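Local coordinates for Lmo2125 protein (Listeria monocytogenes serovar 1/2a, PDB 5TU0), which binds maltose outside the cell as a membrane-anchored solute-binding lipoprotein and probably delivers it to a sugar transporter in the membrane, at residues 9-14 against 289-294; 18-23 against 38-43; 64-69 against 110-115; 70-75 against 79-84. The protein carries 2 engineered substitutions. All blocks are in the same frame, centred on the assembly; numbering follows the deposited sequence. Where two conformers were deposited one is given.

Contact 1: 9-14 against 289-294; sequences KTLTVS and QKWLDY
Trp291 reaches out from the helix 289-294 and lays its indole against Leu11 and Val13, two side chains on the same side of the strand 10-14, in segments 275 residues apart in the chain. Val13 sits over one face of the ring system, its CG2 4.2 Å above the plane and over the centre. Leu11 meets the tryptophan nearer its root: its CD2 is 3.7 Å from Trp291 CB and 4.0 Å from Trp291 CG, approaching the ring at a slant. The indole can span both residues because Trp291 CG stands anti to the backbone N (chi1 177°), which carries the ring out from the helix toward the strand. All three residues are buried, and their meeting is purely apolar. Phe30 and Trp276 each make an edge-to-face pairing with the same indole, so aromatic neighbours from helix 17-34 and strand 272-278 help fix its position. Alternate residues of the strand thus face the helix, while its backbone pairs with strand 37-42 on one side and, through Thr12, with Val64 on the other. This is helix-on-sheet packing in an alpha/beta lobe, as expected of a bacterial solute-binding protein.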
# COMPACT_ATOMS: atom_id res chain seq x y z
N LYS A 9 -32.08 -18.58 -3.10
CA LYS A 9 -30.60 -18.55 -3.14
C LYS A 9 -29.79 -17.95 -1.97
O LYS A 9 -30.30 -17.18 -1.16
CB LYS A 9 -30.15 -17.89 -4.45
CG LYS A 9 -30.64 -16.46 -4.59
CD LYS A 9 -30.50 -15.90 -6.00
CE LYS A 9 -31.54 -16.47 -6.95
NZ LYS A 9 -31.44 -15.84 -8.30
N THR A 10 -28.52 -18.33 -1.91
CA THR A 10 -27.63 -17.91 -0.82
C THR A 10 -26.23 -17.52 -1.34
O THR A 10 -25.81 -17.98 -2.41
CB THR A 10 -27.57 -19.00 0.28
OG1 THR A 10 -26.74 -18.57 1.38
CG2 THR A 10 -27.05 -20.33 -0.29
N LEU A 11 -25.53 -16.67 -0.59
CA LEU A 11 -24.21 -16.14 -0.95
C LEU A 11 -23.29 -16.17 0.28
O LEU A 11 -23.65 -15.68 1.34
CB LEU A 11 -24.35 -14.69 -1.41
CG LEU A 11 -23.07 -14.01 -1.91
CD1 LEU A 11 -22.74 -14.49 -3.31
CD2 LEU A 11 -23.20 -12.50 -1.87
N THR A 12 -22.10 -16.75 0.13
CA THR A 12 -21.15 -16.80 1.25
C THR A 12 -20.07 -15.73 1.10
O THR A 12 -19.31 -15.70 0.11
CB THR A 12 -20.54 -18.20 1.41
OG1 THR A 12 -21.59 -19.14 1.66
CG2 THR A 12 -19.58 -18.23 2.58
N VAL A 13 -20.00 -14.86 2.11
CA VAL A 13 -19.09 -13.72 2.11
C VAL A 13 -18.07 -13.97 3.20
O VAL A 13 -18.45 -14.12 4.35
CB VAL A 13 -19.86 -12.41 2.41
CG1 VAL A 13 -18.92 -11.20 2.53
CG2 VAL A 13 -20.92 -12.18 1.35
N SER A 14 -16.79 -14.06 2.81
CA SER A 14 -15.72 -14.29 3.77
C SER A 14 -14.87 -13.05 3.95
O SER A 14 -14.33 -12.50 2.98
CB SER A 14 -14.83 -15.46 3.34
OG SER A 14 -13.88 -15.78 4.35
N GLN A 289 -21.85 -10.82 -8.31
CA GLN A 289 -21.65 -9.58 -9.08
C GLN A 289 -22.49 -8.46 -8.46
O GLN A 289 -22.02 -7.32 -8.29
CB GLN A 289 -22.03 -9.76 -10.55
CG GLN A 289 -21.95 -8.48 -11.37
CD GLN A 289 -20.52 -7.98 -11.54
OE1 GLN A 289 -19.69 -8.66 -12.15
NE2 GLN A 289 -20.23 -6.79 -11.01
N LYS A 290 -23.74 -8.80 -8.11
CA LYS A 290 -24.63 -7.84 -7.47
C LYS A 290 -24.02 -7.40 -6.13
O LYS A 290 -24.07 -6.23 -5.81
CB LYS A 290 -26.03 -8.41 -7.32
CG LYS A 290 -26.75 -8.60 -8.67
CD LYS A 290 -28.11 -9.24 -8.46
CE LYS A 290 -28.92 -9.35 -9.75
NZ LYS A 290 -28.31 -10.28 -10.73
N TRP A 291 -23.41 -8.31 -5.39
CA TRP A 291 -22.75 -7.97 -4.11
C TRP A 291 -21.62 -6.97 -4.31
O TRP A 291 -21.51 -6.01 -3.56
CB TRP A 291 -22.23 -9.21 -3.38
CG TRP A 291 -21.50 -8.86 -2.11
CD1 TRP A 291 -20.15 -8.72 -1.96
CD2 TRP A 291 -22.08 -8.54 -0.85
NE1 TRP A 291 -19.85 -8.36 -0.67
CE2 TRP A 291 -21.03 -8.23 0.03
CE3 TRP A 291 -23.40 -8.48 -0.38
CZ2 TRP A 291 -21.25 -7.89 1.37
CZ3 TRP A 291 -23.62 -8.14 0.95
CH2 TRP A 291 -22.54 -7.84 1.81
N LEU A 292 -20.76 -7.20 -5.30
CA LEU A 292 -19.67 -6.27 -5.57
C LEU A 292 -20.19 -4.85 -5.87
O LEU A 292 -19.64 -3.86 -5.37
CB LEU A 292 -18.77 -6.76 -6.71
CG LEU A 292 -17.55 -7.60 -6.31
CD1 LEU A 292 -17.93 -8.83 -5.50
CD2 LEU A 292 -16.73 -8.01 -7.54
N ASP A 293 -21.25 -4.77 -6.68
CA ASP A 293 -21.87 -3.48 -7.06
C ASP A 293 -22.53 -2.81 -5.86
O ASP A 293 -22.56 -1.58 -5.77
CB ASP A 293 -22.93 -3.68 -8.16
CG ASP A 293 -22.31 -4.11 -9.50
OD1 ASP A 293 -21.08 -4.01 -9.67
OD2 ASP A 293 -23.08 -4.55 -10.39
N TYR A 294 -23.09 -3.63 -4.97
CA TYR A 294 -23.68 -3.14 -3.73
C TYR A 294 -22.62 -2.59 -2.75
O TYR A 294 -22.66 -1.42 -2.34
CB TYR A 294 -24.45 -4.27 -3.05
CG TYR A 294 -25.04 -3.95 -1.69
CD1 TYR A 294 -26.23 -3.23 -1.59
CD2 TYR A 294 -24.44 -4.39 -0.51
CE1 TYR A 294 -26.79 -2.94 -0.35
CE2 TYR A 294 -25.00 -4.09 0.73
CZ TYR A 294 -26.18 -3.37 0.80
OH TYR A 294 -26.76 -3.05 2.02

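Contact 2: 18-23 against 38-43; sequences GYKDYV and VKVVEK
This is packing inside a right-handed beta-alpha-beta crossover: helix 17-34 leaves strand 10-15, runs back across the sheet and returns the chain to strand 37-42, parallel to the first. The short segments 18-23 and 38-42 run nearly antiparallel, at 166° between their directions, with their axes 8.6 Å apart at closest approach. Three side-chain pairs fill the gap. Deepest is Val23 on Val40, where Val23 CG1 lies 3.7 Å from Val40 CG2 and 4.0 Å from Val40 CG1, the two side chains sliding past one another in opposite directions. One methyl of Val23 therefore touches both branches of Val40. A turn earlier on the helix, Lys20 uses its aliphatic stem: its CG is 4.2 Å from Val40 CG1, and its CD is 4.0 Å from Glu42 CB. The lysine chain is extended beyond CG, so its methylenes lead out to the flank of strand 37-42 away from strand 10-15, crossing Glu42 at about a right angle. Glu42 touches it at the root and then bends away at chi2 (-72°), leaving Lys20 NZ 6.7 Å from Glu42 OE1. Beneath these pairs, Val23 also packs on Val13 of strand 10-15, tying the helix to both strands of the unit. The contact consequently grades from a hydrophobic interior at Val23 to an exposed margin at Glu42. Its cohesion comes from carbon on carbon, including the stem of a lysine; the opposite charges of Lys20 and Glu42 are too far apart for a salt bridge and probably add no more than a weak, long-range attraction.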
# COMPACT_ATOMS: atom_id res chain seq x y z
N GLY A 18 -11.80 -7.84 11.17
CA GLY A 18 -12.04 -6.40 11.19
C GLY A 18 -13.18 -5.89 10.33
O GLY A 18 -13.57 -4.75 10.46
N TYR A 19 -13.71 -6.73 9.45
CA TYR A 19 -14.81 -6.33 8.60
C TYR A 19 -16.10 -7.10 8.88
O TYR A 19 -17.12 -6.81 8.26
CB TYR A 19 -14.45 -6.54 7.13
CG TYR A 19 -13.18 -5.83 6.72
CD1 TYR A 19 -13.08 -4.45 6.78
CD2 TYR A 19 -12.08 -6.54 6.24
CE1 TYR A 19 -11.92 -3.80 6.40
CE2 TYR A 19 -10.91 -5.90 5.86
CZ TYR A 19 -10.84 -4.52 5.94
OH TYR A 19 -9.69 -3.88 5.57
N LYS A 20 -16.07 -8.04 9.83
CA LYS A 20 -17.24 -8.87 10.12
C LYS A 20 -18.45 -8.03 10.54
O LYS A 20 -19.55 -8.21 9.99
CB LYS A 20 -16.92 -9.91 11.20
CG LYS A 20 -17.92 -11.05 11.26
CD LYS A 20 -17.68 -11.93 12.46
CE LYS A 20 -18.69 -13.06 12.53
NZ LYS A 20 -18.57 -13.73 13.85
N ASP A 21 -18.25 -7.11 11.49
CA ASP A 21 -19.36 -6.25 11.95
C ASP A 21 -19.93 -5.38 10.83
O ASP A 21 -21.14 -5.18 10.72
CB ASP A 21 -18.92 -5.35 13.11
CG ASP A 21 -18.59 -6.14 14.38
OD1 ASP A 21 -18.96 -7.32 14.47
OD2 ASP A 21 -17.98 -5.55 15.30
N TYR A 22 -19.03 -4.86 10.00
CA TYR A 22 -19.41 -4.04 8.86
C TYR A 22 -20.27 -4.83 7.89
O TYR A 22 -21.35 -4.36 7.49
CB TYR A 22 -18.16 -3.48 8.15
CG TYR A 22 -18.45 -2.98 6.77
CD1 TYR A 22 -19.15 -1.80 6.57
CD2 TYR A 22 -17.99 -3.68 5.64
CE1 TYR A 22 -19.43 -1.34 5.29
CE2 TYR A 22 -18.26 -3.23 4.36
CZ TYR A 22 -18.97 -2.05 4.19
OH TYR A 22 -19.24 -1.57 2.92
N VAL A 23 -19.81 -6.02 7.52
CA VAL A 23 -20.58 -6.86 6.60
C VAL A 23 -21.95 -7.21 7.23
O VAL A 23 -22.98 -7.15 6.53
CB VAL A 23 -19.79 -8.10 6.14
CG1 VAL A 23 -20.66 -9.06 5.35
CG2 VAL A 23 -18.59 -7.67 5.29
N VAL A 38 -27.44 -14.05 2.96
CA VAL A 38 -26.00 -13.89 2.97
C VAL A 38 -25.47 -14.56 4.23
O VAL A 38 -25.94 -14.29 5.32
CB VAL A 38 -25.59 -12.40 2.97
CG1 VAL A 38 -24.09 -12.23 3.14
CG2 VAL A 38 -26.07 -11.71 1.70
N LYS A 39 -24.51 -15.47 4.04
CA LYS A 39 -23.83 -16.16 5.12
C LYS A 39 -22.48 -15.47 5.28
O LYS A 39 -21.70 -15.41 4.32
CB LYS A 39 -23.64 -17.63 4.77
CG LYS A 39 -22.85 -18.45 5.77
CD LYS A 39 -22.68 -19.88 5.27
CE LYS A 39 -21.82 -20.71 6.20
NZ LYS A 39 -21.78 -22.14 5.77
N VAL A 40 -22.21 -14.94 6.46
CA VAL A 40 -20.96 -14.25 6.73
C VAL A 40 -20.00 -15.16 7.50
O VAL A 40 -20.34 -15.66 8.56
CB VAL A 40 -21.18 -12.95 7.53
CG1 VAL A 40 -19.87 -12.21 7.74
CG2 VAL A 40 -22.17 -12.05 6.80
N VAL A 41 -18.81 -15.37 6.95
CA VAL A 41 -17.79 -16.18 7.63
C VAL A 41 -16.58 -15.31 7.88
O VAL A 41 -16.24 -14.43 7.07
CB VAL A 41 -17.41 -17.45 6.83
CG1 VAL A 41 -18.63 -18.34 6.63
CG2 VAL A 41 -16.81 -17.12 5.49
N GLU A 42 -15.94 -15.51 9.03
CA GLU A 42 -14.76 -14.76 9.39
C GLU A 42 -13.54 -15.64 9.18
O GLU A 42 -13.49 -16.78 9.65
CB GLU A 42 -14.83 -14.27 10.84
CG GLU A 42 -13.67 -13.34 11.24
CD GLU A 42 -12.32 -14.05 11.40
OE1 GLU A 42 -12.33 -15.21 11.88
OE2 GLU A 42 -11.25 -13.46 11.08
N LYS A 43 -12.55 -15.10 8.47
CA LYS A 43 -11.30 -15.82 8.24
C LYS A 43 -10.23 -14.85 7.76
O LYS A 43 -10.52 -13.93 6.99
CB LYS A 43 -11.52 -16.94 7.22
CG LYS A 43 -10.32 -17.85 6.99
CD LYS A 43 -10.76 -19.08 6.20
CE LYS A 43 -9.60 -19.92 5.72
NZ LYS A 43 -8.82 -20.51 6.83

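Contact 3: 64-69 against 110-115; sequences VMMSAF and PAIIET
The phenyl ring of Phe69 presents its edge to Pro110, whose CA lies near the ring plane, 4.0 Å from Phe69 CE1. The proline ring follows with its CB, 4.1 Å from Phe69 CZ, and the two side chains cross at about a right angle. The far end of the phenyl also nears the backbone of the other strand: Ile112 O is 3.5 Å from Phe69 CZ and 3.6 Å from Phe69 CE2, approaching the ring obliquely. Phe69 gets there with CG anti to its own carbonyl carbon (chi1 -70°), which points the ring across to segment 110-115. A second, lighter touch lies farther back along 64-69, where the terminal methyl of Met66, CE, is 4.1 Å from Ile112 CD1. The methionine chain bends at chi3 (59°) to make it, and meets the isoleucine at about a right angle. Between the two segments runs strand 272-278, antiparallel to both; Ala111 and Ile112 together face its Lys274 in a classic beta bulge. With the intervening strand carrying the backbone pairing, these side chains meet across it. Ile112 stands two residues before Glu114, which touches the bound sugar. The contact is buried and chiefly apolar, with the carbonyl oxygen of Ile112 resting obliquely by the CZ-CE2 side of the ring, a contact that probably adds little attraction. Hydrophobic packing thus does most of the work here.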
# COMPACT_ATOMS: atom_id res chain seq x y z
N VAL A 64 -17.55 -14.77 -2.30
CA VAL A 64 -16.86 -13.49 -2.40
C VAL A 64 -15.97 -13.28 -1.19
O VAL A 64 -16.23 -13.79 -0.10
CB VAL A 64 -17.83 -12.30 -2.54
CG1 VAL A 64 -18.61 -12.36 -3.85
CG2 VAL A 64 -18.77 -12.24 -1.35
N MET A 65 -14.89 -12.53 -1.40
CA MET A 65 -13.93 -12.23 -0.36
C MET A 65 -13.16 -10.98 -0.77
O MET A 65 -13.46 -10.38 -1.79
CB MET A 65 -13.01 -13.45 -0.17
CG MET A 65 -12.11 -13.74 -1.36
SD MET A 65 -11.99 -15.50 -1.79
CE MET A 65 -13.53 -15.60 -2.70
N MET A 66 -12.18 -10.58 0.02
CA MET A 66 -11.38 -9.43 -0.31
C MET A 66 -9.95 -9.86 -0.60
O MET A 66 -9.53 -10.97 -0.25
CB MET A 66 -11.41 -8.42 0.84
CG MET A 66 -12.81 -7.89 1.15
SD MET A 66 -12.84 -6.86 2.65
CE MET A 66 -11.69 -5.59 2.21
N SER A 67 -9.20 -8.97 -1.25
CA SER A 67 -7.80 -9.20 -1.53
C SER A 67 -7.07 -7.88 -1.66
O SER A 67 -7.64 -6.89 -2.14
CB SER A 67 -7.63 -9.99 -2.83
OG SER A 67 -6.25 -10.12 -3.19
N ALA A 68 -5.82 -7.86 -1.19
CA ALA A 68 -4.96 -6.71 -1.43
C ALA A 68 -4.86 -6.56 -2.95
O ALA A 68 -4.88 -7.57 -3.68
CB ALA A 68 -3.59 -6.94 -0.85
N PHE A 69 -4.74 -5.32 -3.42
CA PHE A 69 -4.61 -5.06 -4.86
C PHE A 69 -3.45 -5.81 -5.50
O PHE A 69 -3.57 -6.32 -6.61
CB PHE A 69 -4.40 -3.56 -5.17
CG PHE A 69 -5.59 -2.67 -4.92
CD1 PHE A 69 -6.89 -3.09 -5.19
CD2 PHE A 69 -5.40 -1.36 -4.52
CE1 PHE A 69 -7.97 -2.25 -4.99
CE2 PHE A 69 -6.48 -0.51 -4.33
CZ PHE A 69 -7.77 -0.96 -4.57
N PRO A 110 -12.62 -2.26 -6.69
CA PRO A 110 -11.89 -1.51 -5.65
C PRO A 110 -12.77 -1.06 -4.50
O PRO A 110 -13.89 -0.58 -4.74
CB PRO A 110 -11.37 -0.28 -6.40
CG PRO A 110 -11.37 -0.66 -7.81
CD PRO A 110 -12.42 -1.68 -8.02
N ALA A 111 -12.25 -1.20 -3.28
CA ALA A 111 -12.99 -0.90 -2.08
C ALA A 111 -12.27 0.02 -1.07
O ALA A 111 -12.93 0.86 -0.44
CB ALA A 111 -13.34 -2.20 -1.40
N ILE A 112 -10.95 -0.14 -0.92
CA ILE A 112 -10.17 0.59 0.05
C ILE A 112 -8.88 1.04 -0.59
O ILE A 112 -8.27 0.28 -1.33
CB ILE A 112 -9.83 -0.30 1.27
CG1 ILE A 112 -11.11 -0.67 2.04
CG2 ILE A 112 -8.83 0.38 2.20
CD1 ILE A 112 -10.88 -1.65 3.17
N ILE A 113 -8.46 2.27 -0.31
CA ILE A 113 -7.17 2.76 -0.80
C ILE A 113 -6.30 3.08 0.38
O ILE A 113 -6.79 3.41 1.44
CB ILE A 113 -7.28 4.02 -1.70
CG1 ILE A 113 -7.95 5.20 -0.97
CG2 ILE A 113 -8.02 3.67 -2.99
CD1 ILE A 113 -7.63 6.56 -1.54
N GLU A 114 -5.00 2.94 0.20
CA GLU A 114 -4.05 3.33 1.22
C GLU A 114 -2.68 3.56 0.61
O GLU A 114 -2.38 3.04 -0.45
CB GLU A 114 -3.98 2.31 2.36
CG GLU A 114 -3.60 0.90 1.97
CD GLU A 114 -3.27 0.04 3.19
OE1 GLU A 114 -3.58 0.44 4.35
OE2 GLU A 114 -2.67 -1.04 2.98
N THR A 115 -1.89 4.37 1.28
CA THR A 115 -0.54 4.62 0.84
C THR A 115 0.20 5.20 2.04
O THR A 115 -0.41 5.47 3.09
CB THR A 115 -0.48 5.59 -0.37
OG1 THR A 115 0.87 5.65 -0.86
CG2 THR A 115 -0.92 6.99 -0.00

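Contact 4: 70-75 against 79-84; sequences DRIGSL and GHLAEV
The carbonyl oxygen of Leu75 accepts the hydrogen bond that joins the two segments, from His80 N at 3.0 Å. The donor lies nearly along the C=O axis (C=O...N 169°), although the bond bends at the hydrogen to 147°. The N of Gly79 also lies near the same oxygen, at 3.4 Å. Gly79 is the first residue after the helix to leave helical angles, and its positive phi (87°) turns the chain in a Schellman motif, bringing the next residues back against the final turns. Leu81 then folds over the helix. Its CD1 packs 3.5 Å from Leu75 CB, with Leu81 CG 3.7 Å from that same CB. Leu81 CD1 also reaches Ile72, 3.8 Å from Ile72 O and 4.3 Å from Ile72 CG2. The branch thus rests on residues one turn apart. Leu81 CG lies anti to its carbonyl carbon, which directs the isobutyl group to the helix. On another flank, Leu75 CD2 covers one face of the guanidinium of Arg71, toward its rim. The imidazole of His80 has its polar partner outside the two segments: ND1 is hydrogen-bonded to Tyr281 OH. Asp70, at the start of 70-75, belongs to the sugar pocket, so the motif closes the end of this helix away from the maltose. Around it, Leu75 and His80 lean on helix 45-58, Ile72 and Leu81 pack on Val277 of strand 272-278, and Val84 runs on to Ile106 of strand 105-121 and to helix 285-295.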
# COMPACT_ATOMS: atom_id res chain seq x y z
N ASP A 70 -2.34 -5.92 -4.78
CA ASP A 70 -1.14 -6.55 -5.35
C ASP A 70 -1.24 -8.04 -5.74
O ASP A 70 -0.39 -8.52 -6.51
CB ASP A 70 0.11 -6.29 -4.47
CG ASP A 70 -0.01 -6.87 -3.06
OD1 ASP A 70 -0.81 -7.79 -2.79
OD2 ASP A 70 0.76 -6.39 -2.19
N ARG A 71 -2.25 -8.73 -5.22
CA ARG A 71 -2.52 -10.15 -5.50
C ARG A 71 -3.67 -10.43 -6.47
O ARG A 71 -3.82 -11.55 -6.93
CB ARG A 71 -2.86 -10.85 -4.17
CG ARG A 71 -1.68 -11.07 -3.26
CD ARG A 71 -1.04 -12.40 -3.59
NE ARG A 71 -1.83 -13.51 -3.03
CZ ARG A 71 -1.73 -14.79 -3.39
NH1 ARG A 71 -2.47 -15.71 -2.78
NH2 ARG A 71 -0.89 -15.17 -4.36
N ILE A 72 -4.49 -9.43 -6.78
CA ILE A 72 -5.69 -9.67 -7.61
C ILE A 72 -5.36 -10.14 -9.02
O ILE A 72 -5.93 -11.12 -9.49
CB ILE A 72 -6.61 -8.44 -7.63
CG1 ILE A 72 -7.19 -8.24 -6.23
CG2 ILE A 72 -7.74 -8.62 -8.65
CD1 ILE A 72 -8.06 -7.00 -6.04
N GLY A 73 -4.42 -9.47 -9.66
CA GLY A 73 -3.99 -9.86 -11.01
C GLY A 73 -3.49 -11.29 -11.05
O GLY A 73 -3.90 -12.09 -11.90
N SER A 74 -2.63 -11.63 -10.11
CA SER A 74 -2.08 -12.99 -10.05
C SER A 74 -3.14 -14.07 -9.81
O SER A 74 -3.09 -15.14 -10.42
CB SER A 74 -1.03 -13.09 -8.95
OG SER A 74 -0.64 -14.43 -8.79
N LEU A 75 -4.09 -13.81 -8.92
CA LEU A 75 -5.12 -14.79 -8.64
C LEU A 75 -6.04 -14.92 -9.85
O LEU A 75 -6.57 -15.99 -10.13
CB LEU A 75 -5.92 -14.42 -7.38
CG LEU A 75 -5.09 -14.51 -6.08
CD1 LEU A 75 -5.76 -13.77 -4.94
CD2 LEU A 75 -4.83 -15.96 -5.71
N GLY A 79 -6.51 -18.40 -12.59
CA GLY A 79 -7.82 -19.01 -12.74
C GLY A 79 -8.66 -19.14 -11.48
O GLY A 79 -9.72 -19.79 -11.52
N HIS A 80 -8.25 -18.50 -10.39
CA HIS A 80 -8.99 -18.62 -9.11
C HIS A 80 -10.09 -17.57 -8.90
O HIS A 80 -10.98 -17.76 -8.07
CB HIS A 80 -8.00 -18.59 -7.94
CG HIS A 80 -6.90 -19.60 -8.05
ND1 HIS A 80 -7.14 -20.95 -8.19
CD2 HIS A 80 -5.55 -19.45 -8.01
CE1 HIS A 80 -5.99 -21.59 -8.25
NE2 HIS A 80 -5.01 -20.71 -8.14
N LEU A 81 -10.02 -16.44 -9.62
CA LEU A 81 -11.03 -15.38 -9.51
C LEU A 81 -11.82 -15.23 -10.81
O LEU A 81 -11.26 -15.35 -11.88
CB LEU A 81 -10.38 -14.04 -9.19
CG LEU A 81 -9.53 -14.01 -7.92
CD1 LEU A 81 -8.92 -12.64 -7.74
CD2 LEU A 81 -10.36 -14.40 -6.71
N ALA A 82 -13.10 -14.92 -10.69
CA ALA A 82 -13.94 -14.68 -11.85
C ALA A 82 -13.71 -13.27 -12.40
O ALA A 82 -13.43 -12.36 -11.64
CB ALA A 82 -15.41 -14.80 -11.43
N GLU A 83 -13.87 -13.09 -13.71
CA GLU A 83 -13.87 -11.75 -14.29
C GLU A 83 -15.17 -11.10 -13.84
O GLU A 83 -16.21 -11.76 -13.83
CB GLU A 83 -13.83 -11.77 -15.82
CG GLU A 83 -12.56 -12.33 -16.39
CD GLU A 83 -12.57 -12.34 -17.90
OE1 GLU A 83 -12.99 -11.33 -18.52
OE2 GLU A 83 -12.14 -13.36 -18.48
N VAL A 84 -15.10 -9.83 -13.45
CA VAL A 84 -16.27 -9.10 -12.93
C VAL A 84 -16.39 -7.75 -13.59
O VAL A 84 -15.43 -7.26 -14.23
CB VAL A 84 -16.20 -8.90 -11.40
CG1 VAL A 84 -16.31 -10.24 -10.69
CG2 VAL A 84 -14.90 -8.18 -11.00

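The four contacts belong to one continuous core. Contacts 1 and 2, with centres 12 Å apart, share the pairing of strands 10-15 and 37-42, where Leu11 O and Lys39 N lie 2.8 Å apart. Contact 3 joins on through Val64, whose O lies 3.0 Å from Ser14 N, a probable hydrogen bond, and meets contact 2 where Tyr19 CD2 lies 3.7 Å from Met66 SD. Contact 4 follows directly, strand 64-68 passing into helix 69-77, and Val84 leads back to the helix of contact 1. Contacts 2 and 4 do not touch, their nearest atoms being about 12 Å apart. Contacts 3 and 4 bring Glu114 and Asp70 to the maltose, whereas the side chain of Leu11 lies about 8 Å from a bound tartronate.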